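Local coordinates for protein serine protease inhibitor 4, isoform B (Drosophila melanogaster, PDB 4P0F) that belongs to the serpin family and probably inhibits serine and cysteine endopeptidases, the crystal holding the cleaved form, at residues A[10-22]-A[33-45]. Numbering follows the deposited sequence.
Sequences FARRLALFSINVY and NIVFSPFSIQTCA
L14 O is gripped twice by S18, through its backbone N and, at 2.7 Å, through S18 OG, which arrive from opposite faces of the carbonyl plane. With OG beside its own backbone N (chi1 -60°), S18 spends its hydroxyl on its own helix and sets a small side chain against P38, whose CB lies 3.0 Å from S18 OG. Serine is small enough where the S18 and P38 CA atoms are 5.3 Å apart, and proline suits a first turn, which needs no backbone N-H. S37 caps that helix, its OG accepting from S40 N.

Q42 reaches back along helix 10-22, its extended chain sliding past F17 with ring and amide planes 15° apart. A water over the centre of the F10 ring donates to F10 O and, at 3.0 Å, to Q42 OE1; Q42 NE2 bonds L64 O. The two methyls of L14 diverge: CD1 lies 3.6 Å from Q42 OE1, and CD2 meets the edge of the F39 ring.

Further along, F36 brings CE2 to 3.6 Å from V21 CG1, and its edge faces S18 O. Thus helix 10-22 meets strand 35-36 and the following helix mostly through apolar packing, with a water as polar bridge.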
# COMPACT_ATOMS: atom_id res chain seq x y z
N PHE A 10 14.92 -1.87 6.54
CA PHE A 10 13.67 -1.17 6.31
C PHE A 10 12.80 -1.99 5.37
O PHE A 10 11.61 -2.18 5.60
CB PHE A 10 13.90 0.23 5.74
CG PHE A 10 12.64 1.03 5.55
CD1 PHE A 10 11.86 0.86 4.41
CD2 PHE A 10 12.22 1.94 6.50
CE1 PHE A 10 10.69 1.56 4.24
CE2 PHE A 10 11.04 2.65 6.32
CZ PHE A 10 10.28 2.47 5.19
N ALA A 11 13.41 -2.49 4.30
CA ALA A 11 12.67 -3.27 3.32
C ALA A 11 12.15 -4.57 3.93
O ALA A 11 10.99 -4.93 3.73
CB ALA A 11 13.55 -3.57 2.12
N ARG A 12 13.00 -5.25 4.69
CA ARG A 12 12.62 -6.49 5.35
C ARG A 12 11.43 -6.29 6.28
O ARG A 12 10.49 -7.07 6.28
CB ARG A 12 13.78 -7.08 6.16
CG ARG A 12 14.83 -7.75 5.36
CD ARG A 12 15.63 -8.69 6.27
NE ARG A 12 16.29 -7.94 7.34
CZ ARG A 12 17.47 -7.34 7.20
NH1 ARG A 12 18.12 -7.40 6.05
NH2 ARG A 12 18.00 -6.68 8.22
N ARG A 13 11.48 -5.24 7.09
CA ARG A 13 10.42 -5.01 8.06
C ARG A 13 9.12 -4.62 7.38
O ARG A 13 8.05 -5.06 7.79
CB ARG A 13 10.87 -3.96 9.08
CG ARG A 13 12.05 -4.50 9.86
CD ARG A 13 12.36 -3.76 11.10
NE ARG A 13 13.40 -4.44 11.86
CZ ARG A 13 13.79 -4.04 13.07
NH1 ARG A 13 13.22 -2.99 13.63
NH2 ARG A 13 14.74 -4.70 13.71
N LEU A 14 9.21 -3.83 6.31
CA LEU A 14 8.03 -3.47 5.54
C LEU A 14 7.42 -4.69 4.85
O LEU A 14 6.20 -4.83 4.79
CB LEU A 14 8.37 -2.39 4.51
CG LEU A 14 7.21 -1.99 3.60
CD1 LEU A 14 6.02 -1.53 4.44
CD2 LEU A 14 7.63 -0.90 2.64
N ALA A 15 8.27 -5.58 4.34
CA ALA A 15 7.79 -6.81 3.71
C ALA A 15 6.99 -7.67 4.69
O ALA A 15 5.97 -8.26 4.33
CB ALA A 15 8.95 -7.61 3.11
N LEU A 16 7.44 -7.76 5.94
CA LEU A 16 6.73 -8.54 6.93
C LEU A 16 5.41 -7.85 7.30
O LEU A 16 4.37 -8.49 7.37
CB LEU A 16 7.59 -8.77 8.17
CG LEU A 16 6.95 -9.54 9.34
CD1 LEU A 16 6.33 -10.85 8.89
CD2 LEU A 16 7.98 -9.81 10.40
N PHE A 17 5.46 -6.54 7.54
CA PHE A 17 4.24 -5.77 7.75
C PHE A 17 3.25 -6.00 6.61
O PHE A 17 2.05 -6.17 6.84
CB PHE A 17 4.55 -4.28 7.89
CG PHE A 17 3.34 -3.43 8.16
CD1 PHE A 17 2.61 -3.60 9.31
CD2 PHE A 17 2.94 -2.46 7.26
CE1 PHE A 17 1.50 -2.81 9.57
CE2 PHE A 17 1.83 -1.67 7.51
CZ PHE A 17 1.11 -1.86 8.67
N SER A 18 3.76 -6.04 5.38
CA SER A 18 2.92 -6.23 4.20
C SER A 18 2.14 -7.55 4.25
O SER A 18 0.93 -7.57 4.02
CB SER A 18 3.75 -6.20 2.92
OG SER A 18 4.43 -4.97 2.75
N ILE A 19 2.83 -8.65 4.51
CA ILE A 19 2.15 -9.93 4.53
C ILE A 19 1.23 -10.01 5.74
O ILE A 19 0.19 -10.66 5.68
CB ILE A 19 3.14 -11.13 4.48
CG1 ILE A 19 4.08 -11.15 5.68
CG2 ILE A 19 3.95 -11.05 3.20
CD1 ILE A 19 4.89 -12.42 5.79
N ASN A 20 1.58 -9.33 6.84
CA ASN A 20 0.69 -9.28 7.99
C ASN A 20 -0.64 -8.62 7.63
O ASN A 20 -1.71 -9.15 7.93
CB ASN A 20 1.34 -8.53 9.15
CG ASN A 20 2.51 -9.28 9.77
OD1 ASN A 20 2.76 -10.45 9.48
ND2 ASN A 20 3.21 -8.61 10.68
N VAL A 21 -0.56 -7.47 6.97
CA VAL A 21 -1.76 -6.72 6.57
C VAL A 21 -2.57 -7.51 5.52
O VAL A 21 -3.79 -7.62 5.62
CB VAL A 21 -1.38 -5.33 6.02
CG1 VAL A 21 -2.58 -4.65 5.37
CG2 VAL A 21 -0.82 -4.46 7.14
N TYR A 22 -1.86 -8.06 4.54
CA TYR A 22 -2.49 -8.85 3.47
C TYR A 22 -3.30 -9.99 4.09
O TYR A 22 -4.44 -10.24 3.70
CB TYR A 22 -1.39 -9.36 2.53
CG TYR A 22 -1.80 -10.17 1.32
CD1 TYR A 22 -2.83 -9.76 0.47
CD2 TYR A 22 -1.09 -11.32 0.97
CE1 TYR A 22 -3.17 -10.50 -0.65
CE2 TYR A 22 -1.42 -12.06 -0.14
CZ TYR A 22 -2.45 -11.65 -0.95
OH TYR A 22 -2.75 -12.43 -2.05
N ASN A 33 -10.68 -8.73 -5.11
CA ASN A 33 -9.37 -8.39 -5.65
C ASN A 33 -8.71 -7.30 -4.84
O ASN A 33 -8.74 -6.12 -5.19
CB ASN A 33 -9.47 -7.97 -7.10
CG ASN A 33 -9.91 -9.11 -8.01
OD1 ASN A 33 -9.94 -10.26 -7.59
ND2 ASN A 33 -10.26 -8.78 -9.24
N ILE A 34 -8.08 -7.69 -3.74
CA ILE A 34 -7.43 -6.76 -2.86
C ILE A 34 -6.25 -6.08 -3.56
O ILE A 34 -5.48 -6.73 -4.25
CB ILE A 34 -6.96 -7.49 -1.59
CG1 ILE A 34 -8.19 -7.99 -0.82
CG2 ILE A 34 -6.11 -6.58 -0.71
CD1 ILE A 34 -7.87 -8.94 0.31
N VAL A 35 -6.12 -4.77 -3.38
CA VAL A 35 -4.89 -4.08 -3.73
C VAL A 35 -4.66 -3.01 -2.68
O VAL A 35 -5.61 -2.37 -2.24
CB VAL A 35 -4.92 -3.46 -5.16
CG1 VAL A 35 -6.11 -2.52 -5.35
CG2 VAL A 35 -3.61 -2.74 -5.46
N PHE A 36 -3.42 -2.86 -2.24
CA PHE A 36 -3.09 -1.87 -1.24
C PHE A 36 -1.61 -1.52 -1.32
O PHE A 36 -0.83 -2.24 -1.94
CB PHE A 36 -3.47 -2.35 0.18
CG PHE A 36 -2.59 -3.47 0.73
CD1 PHE A 36 -2.76 -4.78 0.33
CD2 PHE A 36 -1.64 -3.20 1.70
CE1 PHE A 36 -1.96 -5.79 0.86
CE2 PHE A 36 -0.84 -4.20 2.23
CZ PHE A 36 -1.01 -5.50 1.80
N SER A 37 -1.25 -0.38 -0.74
CA SER A 37 0.14 0.02 -0.63
C SER A 37 0.60 -0.11 0.81
O SER A 37 0.26 0.73 1.65
CB SER A 37 0.36 1.45 -1.10
OG SER A 37 1.70 1.85 -0.85
N PRO A 38 1.37 -1.17 1.11
CA PRO A 38 1.86 -1.28 2.49
C PRO A 38 2.78 -0.13 2.87
O PRO A 38 2.78 0.31 4.03
CB PRO A 38 2.58 -2.63 2.51
CG PRO A 38 2.86 -2.97 1.10
CD PRO A 38 1.80 -2.30 0.28
N PHE A 39 3.54 0.37 1.90
CA PHE A 39 4.45 1.48 2.14
C PHE A 39 3.68 2.72 2.60
O PHE A 39 4.11 3.43 3.52
CB PHE A 39 5.26 1.83 0.90
CG PHE A 39 6.21 2.97 1.12
CD1 PHE A 39 5.81 4.27 0.92
CD2 PHE A 39 7.50 2.74 1.57
CE1 PHE A 39 6.68 5.33 1.16
CE2 PHE A 39 8.37 3.79 1.79
CZ PHE A 39 7.95 5.09 1.59
N SER A 40 2.55 2.98 1.95
CA SER A 40 1.71 4.13 2.29
C SER A 40 1.16 4.01 3.70
O SER A 40 1.14 4.98 4.48
CB SER A 40 0.57 4.26 1.27
OG SER A 40 -0.35 5.26 1.63
N ILE A 41 0.70 2.81 4.04
CA ILE A 41 0.13 2.56 5.35
C ILE A 41 1.19 2.72 6.43
O ILE A 41 0.96 3.40 7.43
CB ILE A 41 -0.52 1.15 5.41
CG1 ILE A 41 -1.70 1.08 4.44
CG2 ILE A 41 -0.98 0.82 6.82
CD1 ILE A 41 -2.17 -0.31 4.15
N GLN A 42 2.34 2.08 6.25
CA GLN A 42 3.39 2.15 7.28
C GLN A 42 3.90 3.59 7.47
O GLN A 42 4.15 4.02 8.60
CB GLN A 42 4.55 1.24 6.93
CG GLN A 42 5.44 0.90 8.11
CD GLN A 42 6.77 0.29 7.71
OE1 GLN A 42 7.45 0.80 6.83
NE2 GLN A 42 7.14 -0.80 8.37
N THR A 43 4.04 4.32 6.37
CA THR A 43 4.53 5.69 6.41
C THR A 43 3.55 6.58 7.16
O THR A 43 3.94 7.35 8.03
CB THR A 43 4.76 6.24 4.98
OG1 THR A 43 5.74 5.42 4.33
CG2 THR A 43 5.26 7.67 5.02
N CYS A 44 2.26 6.45 6.84
CA CYS A 44 1.25 7.30 7.49
C CYS A 44 1.22 7.01 8.98
O CYS A 44 1.18 7.93 9.81
CB CYS A 44 -0.12 7.07 6.88
SG CYS A 44 -1.34 8.26 7.48
N ALA A 45 1.25 5.73 9.33
CA ALA A 45 1.18 5.34 10.73
C ALA A 45 2.46 5.71 11.48
O ALA A 45 2.40 6.04 12.68
CB ALA A 45 0.92 3.85 10.84
O HOH W 1 10.01 -0.65 7.28